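Local coordinates for restriction endonuclease AspBHI (Azoarcus sp., PDB 4OC8), which is a DNA modification-dependent restriction endonuclease that probably binds DNA carrying modified bases and cuts it, and that assembles as a tetramer, at residues V19-K24 / G131-F136; Q102-I107 / Y168-T173; I174-V179 / G209-M214; I238-Q243 / Q376-L381; A301-C306 / I322-H327. All coordinates share one frame; numbering follows the deposited sequence.

Interaction 1: residues V19-K24 / G131-F136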
# COMPACT_ATOMS: atom_id res chain seq x y z
N VAL A 19 28.54 16.21 -7.17
CA VAL A 19 29.23 15.40 -8.17
C VAL A 19 30.74 15.54 -8.09
O VAL A 19 31.29 16.63 -8.15
CB VAL A 19 28.74 15.73 -9.59
CG1 VAL A 19 29.59 15.01 -10.63
CG2 VAL A 19 27.27 15.36 -9.75
N TYR A 20 31.41 14.40 -7.95
CA TYR A 20 32.85 14.34 -7.83
C TYR A 20 33.43 13.63 -9.04
O TYR A 20 33.26 12.42 -9.19
CB TYR A 20 33.23 13.63 -6.53
CG TYR A 20 32.64 14.30 -5.31
CD1 TYR A 20 31.37 13.99 -4.87
CD2 TYR A 20 33.36 15.25 -4.61
CE1 TYR A 20 30.83 14.60 -3.76
CE2 TYR A 20 32.83 15.86 -3.49
CZ TYR A 20 31.56 15.54 -3.07
OH TYR A 20 31.03 16.15 -1.96
N ALA A 21 34.10 14.38 -9.89
CA ALA A 21 34.59 13.88 -11.17
C ALA A 21 36.08 13.61 -11.15
O ALA A 21 36.84 14.24 -10.41
CB ALA A 21 34.25 14.86 -12.27
N GLY A 22 36.51 12.65 -11.97
CA GLY A 22 37.92 12.36 -12.14
C GLY A 22 38.58 13.33 -13.09
O GLY A 22 37.91 14.16 -13.71
N TYR A 23 39.89 13.23 -13.22
CA TYR A 23 40.66 14.11 -14.09
C TYR A 23 41.74 13.31 -14.81
O TYR A 23 42.16 12.26 -14.32
CB TYR A 23 41.29 15.25 -13.28
CG TYR A 23 42.14 14.75 -12.13
CD1 TYR A 23 43.50 14.52 -12.29
CD2 TYR A 23 41.58 14.52 -10.88
CE1 TYR A 23 44.28 14.06 -11.24
CE2 TYR A 23 42.35 14.06 -9.83
CZ TYR A 23 43.70 13.83 -10.01
OH TYR A 23 44.46 13.38 -8.96
N LYS A 24 42.20 13.81 -15.95
CA LYS A 24 43.25 13.14 -16.71
C LYS A 24 44.63 13.45 -16.13
O LYS A 24 44.98 14.61 -15.93
CB LYS A 24 43.18 13.50 -18.19
CG LYS A 24 42.01 12.88 -18.93
CD LYS A 24 41.93 13.34 -20.38
CE LYS A 24 43.21 13.02 -21.13
NZ LYS A 24 43.13 13.45 -22.55
N GLY A 131 32.79 9.61 -18.35
CA GLY A 131 34.13 9.22 -17.97
C GLY A 131 34.01 8.51 -16.64
O GLY A 131 33.24 7.56 -16.51
N ARG A 132 34.76 8.97 -15.64
CA ARG A 132 34.65 8.40 -14.31
C ARG A 132 34.24 9.47 -13.29
O ARG A 132 35.08 10.21 -12.78
CB ARG A 132 35.97 7.74 -13.90
CG ARG A 132 35.86 6.76 -12.75
CD ARG A 132 37.19 6.08 -12.50
NE ARG A 132 37.09 4.97 -11.55
CZ ARG A 132 36.81 3.72 -11.90
NH1 ARG A 132 36.61 3.42 -13.18
NH2 ARG A 132 36.73 2.77 -10.98
N THR A 133 32.95 9.54 -13.00
CA THR A 133 32.43 10.50 -12.03
C THR A 133 31.42 9.84 -11.09
O THR A 133 30.76 8.87 -11.46
CB THR A 133 31.71 11.68 -12.72
OG1 THR A 133 30.47 11.22 -13.27
CG2 THR A 133 32.56 12.26 -13.82
N PHE A 134 31.30 10.38 -9.88
CA PHE A 134 30.41 9.80 -8.89
C PHE A 134 29.60 10.86 -8.16
O PHE A 134 30.14 11.87 -7.72
CB PHE A 134 31.20 8.99 -7.87
CG PHE A 134 32.00 7.88 -8.48
CD1 PHE A 134 33.28 8.11 -8.95
CD2 PHE A 134 31.48 6.60 -8.58
CE1 PHE A 134 34.02 7.09 -9.51
CE2 PHE A 134 32.22 5.57 -9.13
CZ PHE A 134 33.49 5.82 -9.60
N ARG A 135 28.30 10.63 -8.02
CA ARG A 135 27.45 11.45 -7.19
C ARG A 135 27.32 10.81 -5.81
O ARG A 135 26.87 9.67 -5.68
CB ARG A 135 26.07 11.62 -7.83
CG ARG A 135 25.13 12.51 -7.05
CD ARG A 135 23.77 12.60 -7.73
NE ARG A 135 23.89 13.15 -9.08
CZ ARG A 135 23.65 14.42 -9.39
NH1 ARG A 135 23.28 15.27 -8.45
NH2 ARG A 135 23.79 14.83 -10.64
N PHE A 136 27.73 11.55 -4.77
CA PHE A 136 27.62 11.07 -3.40
C PHE A 136 26.16 11.07 -2.97
O PHE A 136 25.48 12.09 -3.04
CB PHE A 136 28.46 11.95 -2.46
CG PHE A 136 28.36 11.54 -1.01
CD1 PHE A 136 28.91 10.34 -0.58
CD2 PHE A 136 27.73 12.34 -0.09
CE1 PHE A 136 28.83 9.96 0.74
CE2 PHE A 136 27.64 11.97 1.24
CZ PHE A 136 28.19 10.77 1.65
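Strands 19-21 and 133-136 run antiparallel, with Y20 and F134 as the hydrogen-bonded pair and V19/R135 and A21/T133 as non-hydrogen-bonded pairs beside it. The bond from Y20 N to F134 O measures 2.8 Å, is nearly straight at 171° and lies in the carbonyl plane. Its return, F134 N to Y20 O, measures 2.9 Å and comes from above the carbonyl plane. Y20, A21, T133, F134 and F136 form the buried part. A21 CB meets T133 CG2 at 3.5 Å, the small alanine leaving room for the branched threonine on the face they share. On the other face, the Y20 ring runs alongside F136, with CE1 of Y20 3.8 Å from CB of F136. Y20 is a tyrosine with good reason, since its hydroxyl leaves the apolar layer to bond I15 and D13. V19, G22, R132 and R135, by contrast, are partly exposed. V19 CG2 lies over one face of the R135 guanidinium, 3.6 Å from R135 NH2, while R135 reaches out to E128. At the other end G22 N meets R132 O at 2.9 Å through a more bent bond (143°), and the arginine chain leads away to D32. A side chain on G22 would point at R132 O and crowd it. This antiparallel pairing joins strands 19-24 and 133-142 in the large mixed sheet of the N-terminal part, consistent with its assignment to a PUA-like family.

Interaction 2: residues Q102-I107 / Y168-T173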
# COMPACT_ATOMS: atom_id res chain seq x y z
N GLN A 102 30.95 -11.73 1.92
CA GLN A 102 31.48 -11.97 3.26
C GLN A 102 31.44 -10.69 4.10
O GLN A 102 31.07 -10.71 5.27
CB GLN A 102 32.91 -12.50 3.20
CG GLN A 102 33.06 -13.94 3.68
CD GLN A 102 32.49 -14.16 5.07
OE1 GLN A 102 31.84 -15.17 5.33
NE2 GLN A 102 32.73 -13.21 5.98
N LEU A 103 31.83 -9.59 3.47
CA LEU A 103 31.76 -8.28 4.11
C LEU A 103 30.34 -7.96 4.55
O LEU A 103 30.12 -7.60 5.71
CB LEU A 103 32.28 -7.20 3.17
CG LEU A 103 33.76 -6.88 3.31
CD1 LEU A 103 34.15 -5.74 2.39
CD2 LEU A 103 34.09 -6.55 4.76
N LEU A 104 29.39 -8.07 3.62
CA LEU A 104 27.99 -7.78 3.93
C LEU A 104 27.51 -8.63 5.10
O LEU A 104 26.85 -8.14 6.04
CB LEU A 104 27.12 -8.03 2.70
CG LEU A 104 27.24 -7.00 1.58
CD1 LEU A 104 26.40 -7.39 0.37
CD2 LEU A 104 26.84 -5.62 2.08
N ARG A 105 27.87 -9.90 5.05
CA ARG A 105 27.45 -10.85 6.06
C ARG A 105 27.99 -10.43 7.40
O ARG A 105 27.27 -10.44 8.40
CB ARG A 105 27.97 -12.25 5.72
CG ARG A 105 27.71 -13.24 6.81
CD ARG A 105 28.61 -14.44 6.70
NE ARG A 105 28.24 -15.45 7.69
CZ ARG A 105 28.82 -16.64 7.78
NH1 ARG A 105 29.79 -16.98 6.93
NH2 ARG A 105 28.42 -17.51 8.71
N GLN A 106 29.25 -10.03 7.43
CA GLN A 106 29.92 -9.67 8.67
C GLN A 106 29.33 -8.39 9.26
O GLN A 106 29.07 -8.32 10.46
CB GLN A 106 31.43 -9.53 8.45
CG GLN A 106 32.25 -9.54 9.72
CD GLN A 106 31.94 -10.74 10.62
OE1 GLN A 106 31.37 -10.59 11.70
NE2 GLN A 106 32.34 -11.93 10.17
N ILE A 107 29.12 -7.40 8.41
CA ILE A 107 28.50 -6.13 8.81
C ILE A 107 27.10 -6.33 9.40
O ILE A 107 26.80 -5.82 10.48
CB ILE A 107 28.42 -5.17 7.62
CG1 ILE A 107 29.82 -4.71 7.21
CG2 ILE A 107 27.55 -3.98 7.94
CD1 ILE A 107 29.82 -3.80 6.01
N TYR A 168 23.31 -11.94 -2.57
CA TYR A 168 22.75 -11.13 -1.49
C TYR A 168 21.98 -9.93 -2.00
O TYR A 168 22.40 -9.26 -2.95
CB TYR A 168 23.86 -10.66 -0.56
CG TYR A 168 24.13 -11.56 0.62
CD1 TYR A 168 23.09 -12.20 1.29
CD2 TYR A 168 25.42 -11.79 1.07
CE1 TYR A 168 23.33 -13.02 2.37
CE2 TYR A 168 25.68 -12.61 2.15
CZ TYR A 168 24.63 -13.22 2.79
OH TYR A 168 24.88 -14.04 3.87
N LYS A 169 20.85 -9.66 -1.36
CA LYS A 169 20.18 -8.38 -1.47
C LYS A 169 20.24 -7.75 -0.09
O LYS A 169 19.72 -8.30 0.89
CB LYS A 169 18.73 -8.52 -1.92
CG LYS A 169 18.08 -7.17 -2.21
CD LYS A 169 16.58 -7.28 -2.44
CE LYS A 169 15.85 -7.61 -1.16
NZ LYS A 169 14.39 -7.40 -1.31
N ALA A 170 20.91 -6.60 -0.02
CA ALA A 170 21.14 -5.90 1.24
C ALA A 170 20.38 -4.59 1.26
O ALA A 170 20.36 -3.85 0.27
CB ALA A 170 22.62 -5.64 1.42
N VAL A 171 19.75 -4.30 2.40
CA VAL A 171 19.04 -3.04 2.59
C VAL A 171 19.81 -2.11 3.52
O VAL A 171 20.16 -2.49 4.64
CB VAL A 171 17.61 -3.27 3.13
CG1 VAL A 171 16.90 -1.94 3.32
CG2 VAL A 171 16.82 -4.16 2.19
N PHE A 172 20.08 -0.91 3.04
CA PHE A 172 20.71 0.12 3.86
C PHE A 172 19.78 1.32 3.95
O PHE A 172 18.85 1.45 3.15
CB PHE A 172 22.06 0.55 3.26
CG PHE A 172 23.09 -0.54 3.24
CD1 PHE A 172 23.98 -0.69 4.28
CD2 PHE A 172 23.16 -1.41 2.17
CE1 PHE A 172 24.94 -1.70 4.27
CE2 PHE A 172 24.11 -2.43 2.15
CZ PHE A 172 25.00 -2.57 3.20
N THR A 173 20.03 2.20 4.91
CA THR A 173 19.30 3.46 5.00
C THR A 173 20.27 4.63 5.08
O THR A 173 21.17 4.64 5.92
CB THR A 173 18.35 3.49 6.21
OG1 THR A 173 17.29 2.54 6.02
CG2 THR A 173 17.75 4.88 6.38
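This is a buried apolar helix-on-sheet contact in which helix 100-113 lies against strand 163-174 of the N-terminal sheet. The segment axes approach to 10.0 Å at 44°, and no hydrogen bond passes between them. L104 and Y168 bury the most surface; L104, with CG anti to its carbonyl carbon (chi1 -73°), spreads its forked end along the strand. CD2 meets F172 CZ at 3.7 Å, in the plane of the ring at its edge, and touches A170 CB at 4.3 Å, where alanine is small enough to let the leucine settle. CD1 lies 4.2 Å from Y168 CB. R105 crosses Y168 obliquely, its CB 4.0 Å from Y168 OH, and also packs on W157 of the third subunit. Its extended chain carries NH1 to Q102 OE1 (3.2 Å), a bond within the helix, so the first carbons lie beside the tyrosine hydroxyl while the charged end leads away. An alanine in place of R105 would lack the bond to Q102 and the CG contact with that hydroxyl, and would probably leave W157 of the third subunit less well covered. The chemistry implies adhesion by apolar burial, with one hydroxyl, on buried Y168, satisfied by H94 and by that W157.

Interaction 3: residues I174-V179 / G209-M214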
# COMPACT_ATOMS: atom_id res chain seq x y z
N ILE A 174 20.09 5.61 4.20
CA ILE A 174 20.85 6.85 4.24
C ILE A 174 20.44 7.70 5.44
O ILE A 174 19.27 8.08 5.56
CB ILE A 174 20.60 7.68 2.98
CG1 ILE A 174 20.79 6.84 1.72
CG2 ILE A 174 21.50 8.89 2.95
CD1 ILE A 174 22.17 6.27 1.57
N LEU A 175 21.40 8.00 6.31
CA LEU A 175 21.16 8.83 7.49
C LEU A 175 20.93 10.29 7.10
O LEU A 175 21.47 10.76 6.11
CB LEU A 175 22.34 8.74 8.46
CG LEU A 175 22.46 7.45 9.27
CD1 LEU A 175 23.64 7.52 10.22
CD2 LEU A 175 21.17 7.18 10.03
N ASP A 176 20.14 11.01 7.90
CA ASP A 176 19.85 12.43 7.65
C ASP A 176 21.03 13.34 8.01
O ASP A 176 21.06 13.93 9.08
CB ASP A 176 18.61 12.89 8.42
CG ASP A 176 18.14 14.27 7.99
OD1 ASP A 176 18.78 14.89 7.12
OD2 ASP A 176 17.11 14.74 8.53
N GLU A 177 21.98 13.46 7.08
CA GLU A 177 23.11 14.36 7.21
C GLU A 177 23.42 14.96 5.85
O GLU A 177 23.64 14.23 4.89
CB GLU A 177 24.35 13.62 7.74
CG GLU A 177 24.16 13.00 9.12
CD GLU A 177 24.09 14.04 10.24
OE1 GLU A 177 24.57 15.17 10.05
OE2 GLU A 177 23.56 13.70 11.32
N ALA A 178 23.45 16.29 5.75
CA ALA A 178 23.70 16.94 4.47
C ALA A 178 25.18 16.96 4.11
O ALA A 178 25.54 16.91 2.93
CB ALA A 178 23.13 18.36 4.47
N VAL A 179 26.04 17.04 5.11
CA VAL A 179 27.48 17.11 4.87
C VAL A 179 28.28 16.16 5.76
O VAL A 179 28.14 16.17 6.99
CB VAL A 179 28.03 18.54 5.05
CG1 VAL A 179 29.52 18.55 4.79
CG2 VAL A 179 27.32 19.52 4.12
N GLY A 209 18.98 3.28 16.82
CA GLY A 209 17.91 3.90 16.06
C GLY A 209 18.39 4.54 14.78
O GLY A 209 19.56 4.93 14.65
N ILE A 210 17.48 4.67 13.82
CA ILE A 210 17.81 5.21 12.51
C ILE A 210 16.98 6.45 12.18
O ILE A 210 15.75 6.40 12.19
CB ILE A 210 17.58 4.17 11.40
CG1 ILE A 210 18.37 2.90 11.67
CG2 ILE A 210 17.95 4.75 10.05
CD1 ILE A 210 18.24 1.88 10.58
N ARG A 211 17.66 7.56 11.90
CA ARG A 211 17.00 8.76 11.40
C ARG A 211 17.25 8.89 9.91
O ARG A 211 18.32 9.33 9.49
CB ARG A 211 17.50 10.01 12.12
CG ARG A 211 16.92 11.30 11.54
CD ARG A 211 17.64 12.53 12.05
NE ARG A 211 17.50 12.68 13.49
CZ ARG A 211 16.44 13.23 14.09
NH1 ARG A 211 15.43 13.69 13.37
NH2 ARG A 211 16.41 13.32 15.41
N PRO A 212 16.26 8.50 9.09
CA PRO A 212 16.42 8.45 7.63
C PRO A 212 16.39 9.82 6.97
O PRO A 212 15.71 10.72 7.45
CB PRO A 212 15.19 7.66 7.19
CG PRO A 212 14.19 7.91 8.25
CD PRO A 212 14.97 7.94 9.52
N LEU A 213 17.14 9.96 5.88
CA LEU A 213 17.07 11.14 5.03
C LEU A 213 15.92 10.96 4.05
O LEU A 213 16.05 10.29 3.03
CB LEU A 213 18.39 11.33 4.27
CG LEU A 213 18.72 12.69 3.65
CD1 LEU A 213 20.13 12.66 3.07
CD2 LEU A 213 17.75 13.11 2.56
N MET A 214 14.79 11.59 4.35
CA MET A 214 13.60 11.43 3.54
C MET A 214 13.34 12.66 2.67
O MET A 214 13.08 13.76 3.18
CB MET A 214 12.40 11.11 4.43
CG MET A 214 12.68 9.95 5.36
SD MET A 214 11.22 9.24 6.14
CE MET A 214 10.34 8.61 4.72
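D176, R211 and L213 all hold CG anti to the backbone N (chi1 -169°, 175° and -162°), which sets the acid obliquely across the arginine and at about a right angle to the leucine. D176 CB rests on R211 CD at 3.8 Å, the charged ends not touching. D176 OD1 is bonded instead to W157 of the second subunit. The two loops are joined by a single backbone bridge, L175 with P212, framed by two 2.9 Å bonds lying in their carbonyl planes, L213 N to I174 O and D176 N to R211 O. Both bonds come from residues flanking P212, so a proline, with no N-H, costs the bridge nothing. Beyond the bridge the chain bends in an inverse gamma turn centred on D176, closed by a weak bond from E177 N to L175 O. L213 runs alongside I174, its CD1 4.0 Å from I174 CG2, while L175 CD2 meets I210 CG2 at the same distance. An alanine at L213 would probably weaken the grip on I174 and the packing against W157 of the second subunit, since CG and both methyls would be gone. R211 faces the third subunit, its NH2 making a weak hydrogen bond to V388 O there.

Interaction 4: residues I238-Q243 / Q376-L381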
# COMPACT_ATOMS: atom_id res chain seq x y z
N ILE A 238 7.19 -5.01 -25.42
CA ILE A 238 5.88 -4.36 -25.38
C ILE A 238 5.08 -4.68 -26.65
O ILE A 238 3.85 -4.84 -26.63
CB ILE A 238 6.01 -2.83 -25.21
CG1 ILE A 238 6.74 -2.50 -23.91
CG2 ILE A 238 4.64 -2.16 -25.19
CD1 ILE A 238 6.02 -3.00 -22.68
N GLU A 239 5.80 -4.78 -27.76
CA GLU A 239 5.17 -5.09 -29.04
C GLU A 239 4.51 -6.47 -29.01
O GLU A 239 3.44 -6.65 -29.59
CB GLU A 239 6.18 -4.99 -30.19
CG GLU A 239 5.55 -5.12 -31.57
CD GLU A 239 4.32 -4.23 -31.75
OE1 GLU A 239 4.34 -3.06 -31.30
OE2 GLU A 239 3.33 -4.71 -32.35
N VAL A 240 5.15 -7.43 -28.34
CA VAL A 240 4.55 -8.76 -28.21
C VAL A 240 3.18 -8.66 -27.53
O VAL A 240 2.21 -9.31 -27.94
CB VAL A 240 5.46 -9.74 -27.42
CG1 VAL A 240 4.76 -11.08 -27.24
CG2 VAL A 240 6.77 -9.94 -28.15
N ILE A 241 3.11 -7.82 -26.50
CA ILE A 241 1.86 -7.58 -25.80
C ILE A 241 0.82 -6.94 -26.71
O ILE A 241 -0.30 -7.44 -26.81
CB ILE A 241 2.06 -6.69 -24.55
CG1 ILE A 241 2.97 -7.39 -23.54
CG2 ILE A 241 0.71 -6.38 -23.90
CD1 ILE A 241 3.27 -6.56 -22.31
N ARG A 242 1.19 -5.85 -27.39
CA ARG A 242 0.28 -5.18 -28.33
C ARG A 242 -0.27 -6.16 -29.38
O ARG A 242 -1.43 -6.06 -29.79
CB ARG A 242 0.99 -4.04 -29.06
CG ARG A 242 1.25 -2.80 -28.24
CD ARG A 242 1.76 -1.69 -29.15
NE ARG A 242 2.54 -0.69 -28.43
CZ ARG A 242 3.87 -0.70 -28.34
NH1 ARG A 242 4.58 -1.66 -28.93
NH2 ARG A 242 4.50 0.26 -27.66
N GLN A 243 0.58 -7.09 -29.81
CA GLN A 243 0.18 -8.09 -30.79
C GLN A 243 -0.75 -9.14 -30.21
O GLN A 243 -1.65 -9.62 -30.89
CB GLN A 243 1.42 -8.76 -31.40
CG GLN A 243 2.18 -7.86 -32.36
CD GLN A 243 1.31 -7.38 -33.51
OE1 GLN A 243 0.83 -8.18 -34.31
NE2 GLN A 243 1.10 -6.07 -33.58
N GLN A 376 9.53 -15.42 -23.34
CA GLN A 376 9.10 -15.34 -21.95
C GLN A 376 7.83 -14.50 -21.80
O GLN A 376 6.95 -14.85 -21.02
CB GLN A 376 10.21 -14.78 -21.06
CG GLN A 376 11.34 -15.77 -20.82
CD GLN A 376 12.48 -15.16 -20.03
OE1 GLN A 376 12.58 -13.94 -19.89
NE2 GLN A 376 13.37 -16.02 -19.53
N VAL A 377 7.75 -13.41 -22.56
CA VAL A 377 6.54 -12.59 -22.60
C VAL A 377 5.36 -13.44 -23.09
O VAL A 377 4.27 -13.38 -22.53
CB VAL A 377 6.69 -11.37 -23.54
CG1 VAL A 377 5.38 -10.61 -23.63
CG2 VAL A 377 7.79 -10.46 -23.06
N ASP A 378 5.61 -14.24 -24.12
CA ASP A 378 4.58 -15.12 -24.67
C ASP A 378 4.07 -16.12 -23.64
O ASP A 378 2.86 -16.28 -23.46
CB ASP A 378 5.09 -15.85 -25.92
CG ASP A 378 4.91 -15.03 -27.18
OD1 ASP A 378 3.90 -14.30 -27.27
OD2 ASP A 378 5.78 -15.11 -28.08
N ALA A 379 5.00 -16.78 -22.96
CA ALA A 379 4.64 -17.74 -21.91
C ALA A 379 3.86 -17.06 -20.79
O ALA A 379 2.88 -17.61 -20.27
CB ALA A 379 5.88 -18.40 -21.36
N TRP A 380 4.30 -15.86 -20.42
CA TRP A 380 3.65 -15.06 -19.39
C TRP A 380 2.20 -14.76 -19.75
O TRP A 380 1.29 -14.95 -18.93
CB TRP A 380 4.43 -13.76 -19.18
CG TRP A 380 3.82 -12.85 -18.16
CD1 TRP A 380 3.75 -13.06 -16.81
CD2 TRP A 380 3.22 -11.57 -18.39
NE1 TRP A 380 3.13 -12.00 -16.20
CE2 TRP A 380 2.79 -11.07 -17.15
CE3 TRP A 380 2.99 -10.80 -19.54
CZ2 TRP A 380 2.16 -9.84 -17.01
CZ3 TRP A 380 2.36 -9.57 -19.40
CH2 TRP A 380 1.95 -9.11 -18.14
N LEU A 381 1.99 -14.30 -20.98
CA LEU A 381 0.65 -14.01 -21.48
C LEU A 381 -0.22 -15.26 -21.54
O LEU A 381 -1.42 -15.21 -21.24
CB LEU A 381 0.74 -13.34 -22.86
CG LEU A 381 1.27 -11.91 -22.84
CD1 LEU A 381 1.54 -11.41 -24.25
CD2 LEU A 381 0.31 -10.99 -22.13
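V240, I241 and V377 bury the most surface here, and their contacts are made mostly by apolar carbons. V240 and V377 meet tip to tip: each has CG1 anti to its backbone N (chi1 177° and 176°), and the two CG1 atoms come to 3.7 Å. Valines suit this spot: short and branched, they fill the gap between the two helices. I241 crosses V377 at about a right angle, its CG1 4.0 Å from V377 CG1, and stretches on so that CD1 lies 4.3 Å from W380 CZ3. The contact is a helix pair, joining helix 232-244 to the chain's last helix, 374-386; the segment axes pass 9.7 Å apart and cross at -39°. V377 and L381, one helical turn apart, lie on the same side of the helix, and L381 CD1 settles 4.1 Å from I241 CA. Helix 251-263 extends this layer, with F252 against I241 and C255 against W380 and L381. The V240 and D378 side chains cross at about a right angle, with V240 CG1 beside D378 OD1; the methyl offers that oxygen no hydrogen bond, and the carboxylate takes its salt bridge from R244. On helix 232-244, E239 pairs with R242 and Q243.

Interaction 5: residues A301-C306 / I322-H327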
# COMPACT_ATOMS: atom_id res chain seq x y z
N ALA A 301 -10.31 2.03 -9.46
CA ALA A 301 -10.81 1.76 -10.80
C ALA A 301 -9.65 1.50 -11.74
O ALA A 301 -8.65 2.21 -11.71
CB ALA A 301 -11.66 2.91 -11.30
N LEU A 302 -9.78 0.48 -12.58
CA LEU A 302 -8.74 0.13 -13.53
C LEU A 302 -9.11 0.59 -14.94
O LEU A 302 -10.27 0.50 -15.34
CB LEU A 302 -8.50 -1.38 -13.52
CG LEU A 302 -7.41 -1.93 -14.44
CD1 LEU A 302 -6.06 -1.32 -14.10
CD2 LEU A 302 -7.33 -3.45 -14.34
N GLU A 303 -8.13 1.10 -15.68
CA GLU A 303 -8.34 1.50 -17.06
C GLU A 303 -7.14 1.03 -17.86
O GLU A 303 -6.00 1.35 -17.53
CB GLU A 303 -8.49 3.02 -17.18
CG GLU A 303 -8.67 3.52 -18.61
CD GLU A 303 -10.08 3.31 -19.15
OE1 GLU A 303 -11.06 3.49 -18.38
OE2 GLU A 303 -10.22 2.97 -20.34
N ALA A 304 -7.39 0.26 -18.91
CA ALA A 304 -6.30 -0.31 -19.69
C ALA A 304 -6.40 0.08 -21.16
O ALA A 304 -7.38 -0.24 -21.83
CB ALA A 304 -6.29 -1.82 -19.55
N LYS A 305 -5.38 0.78 -21.64
CA LYS A 305 -5.37 1.26 -23.01
C LYS A 305 -4.24 0.62 -23.80
O LYS A 305 -3.08 1.00 -23.65
CB LYS A 305 -5.24 2.79 -23.05
CG LYS A 305 -6.35 3.53 -22.31
CD LYS A 305 -7.74 3.14 -22.82
CE LYS A 305 -7.94 3.53 -24.27
NZ LYS A 305 -9.32 3.21 -24.74
N CYS A 306 -4.58 -0.35 -24.64
CA CYS A 306 -3.60 -1.02 -25.49
C CYS A 306 -3.34 -0.20 -26.74
O CYS A 306 -4.04 -0.32 -27.74
CB CYS A 306 -4.11 -2.41 -25.87
SG CYS A 306 -2.81 -3.58 -26.26
N ILE A 322 -11.16 9.10 -14.63
CA ILE A 322 -11.46 10.12 -13.64
C ILE A 322 -12.94 10.06 -13.27
O ILE A 322 -13.30 10.12 -12.09
CB ILE A 322 -11.13 11.54 -14.16
CG1 ILE A 322 -9.64 11.66 -14.47
CG2 ILE A 322 -11.53 12.59 -13.15
CD1 ILE A 322 -8.77 11.44 -13.27
N SER A 323 -13.79 9.93 -14.28
CA SER A 323 -15.22 9.82 -14.04
C SER A 323 -15.56 8.51 -13.34
O SER A 323 -16.55 8.42 -12.61
CB SER A 323 -16.01 9.94 -15.34
OG SER A 323 -16.27 8.66 -15.89
N ARG A 324 -14.74 7.49 -13.56
CA ARG A 324 -14.96 6.21 -12.88
C ARG A 324 -14.42 6.12 -11.45
O ARG A 324 -14.74 5.18 -10.72
CB ARG A 324 -14.44 5.04 -13.73
CG ARG A 324 -15.35 4.70 -14.90
CD ARG A 324 -14.72 3.67 -15.82
NE ARG A 324 -14.24 2.51 -15.10
CZ ARG A 324 -13.02 2.00 -15.25
NH1 ARG A 324 -12.17 2.55 -16.09
NH2 ARG A 324 -12.66 0.93 -14.55
N ILE A 325 -13.59 7.08 -11.03
CA ILE A 325 -13.04 7.03 -9.67
C ILE A 325 -13.77 7.94 -8.68
O ILE A 325 -13.27 8.19 -7.59
CB ILE A 325 -11.53 7.36 -9.61
CG1 ILE A 325 -11.27 8.80 -10.04
CG2 ILE A 325 -10.73 6.38 -10.46
CD1 ILE A 325 -9.82 9.15 -10.09
N LYS A 326 -14.94 8.43 -9.08
CA LYS A 326 -15.72 9.32 -8.23
C LYS A 326 -15.95 8.74 -6.83
O LYS A 326 -15.66 9.39 -5.83
CB LYS A 326 -17.07 9.64 -8.88
CG LYS A 326 -17.10 10.89 -9.76
CD LYS A 326 -17.08 12.17 -8.93
CE LYS A 326 -17.54 13.37 -9.73
NZ LYS A 326 -16.75 13.56 -10.98
N HIS A 327 -16.47 7.52 -6.78
CA HIS A 327 -16.83 6.89 -5.51
C HIS A 327 -15.75 5.94 -5.01
O HIS A 327 -15.97 5.18 -4.07
CB HIS A 327 -18.16 6.15 -5.64
CG HIS A 327 -19.33 7.04 -5.92
ND1 HIS A 327 -20.51 6.57 -6.46
CD2 HIS A 327 -19.50 8.37 -5.74
CE1 HIS A 327 -21.35 7.57 -6.60
NE2 HIS A 327 -20.77 8.68 -6.17
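The R324 guanidinium meets strand 301-305 both edge-on and by one face. Its chain leaves with CG anti to the carbonyl carbon and bends at chi3 (51°), which brings the end of the group to the strand. NH1 and NH2 both grip L302 O, in the guanidinium plane, at 2.9 Å and 2.6 Å; seen from L302, both donors stand above its carbonyl plane. The small A301 fits against the guanidinium, its CB over one face, 3.9 Å from R324 NH2 and 3.7 Å from I325 CG2. E303, bent at chi2 (77°), crosses R324 at about a right angle, its carboxylate turned 69° from the guanidinium plane; OE1 forms a salt bridge to R324 NH1 at 2.7 Å. The contact locks the end of helix 315-324 onto strand 294-305 within a beta-alpha-beta unit. E303 and K305, two apart on the strand, are consistent with the E-x-K element of the PD-(D/E)XK nuclease clan. Outside the segments D282 pairs with R324 NE, and R320 is a second partner of E303. Buried between two arginines, E303 would be expected to stay ionised, and its charge, with that of D282, would offset the crowding of R320 against R324.

How the interactions relate
From the N terminus, interaction 1 opens at strand 19-24 and closes at 131-136, but interaction 2 begins at helix 100-113 within that loop and closes at 168-173, so the two cross. Both reach one sheet, in which strands 133-142 and 163-174 are neighbours. Interaction 3 follows in series, closing a short loop from 174-179 to 209-214; it touches interaction 2 where T173 packs on I210 and P212. In the C-terminal part, which holds the endonuclease family region, interaction 4 ties helix 232-244 to the C-terminal helix across 132 residues, and interaction 5 is nested inside, closing part of a beta-alpha-beta unit. R242 against C306 joins these two. Interactions 2 and 5 lie about 42 Å apart, centre to centre.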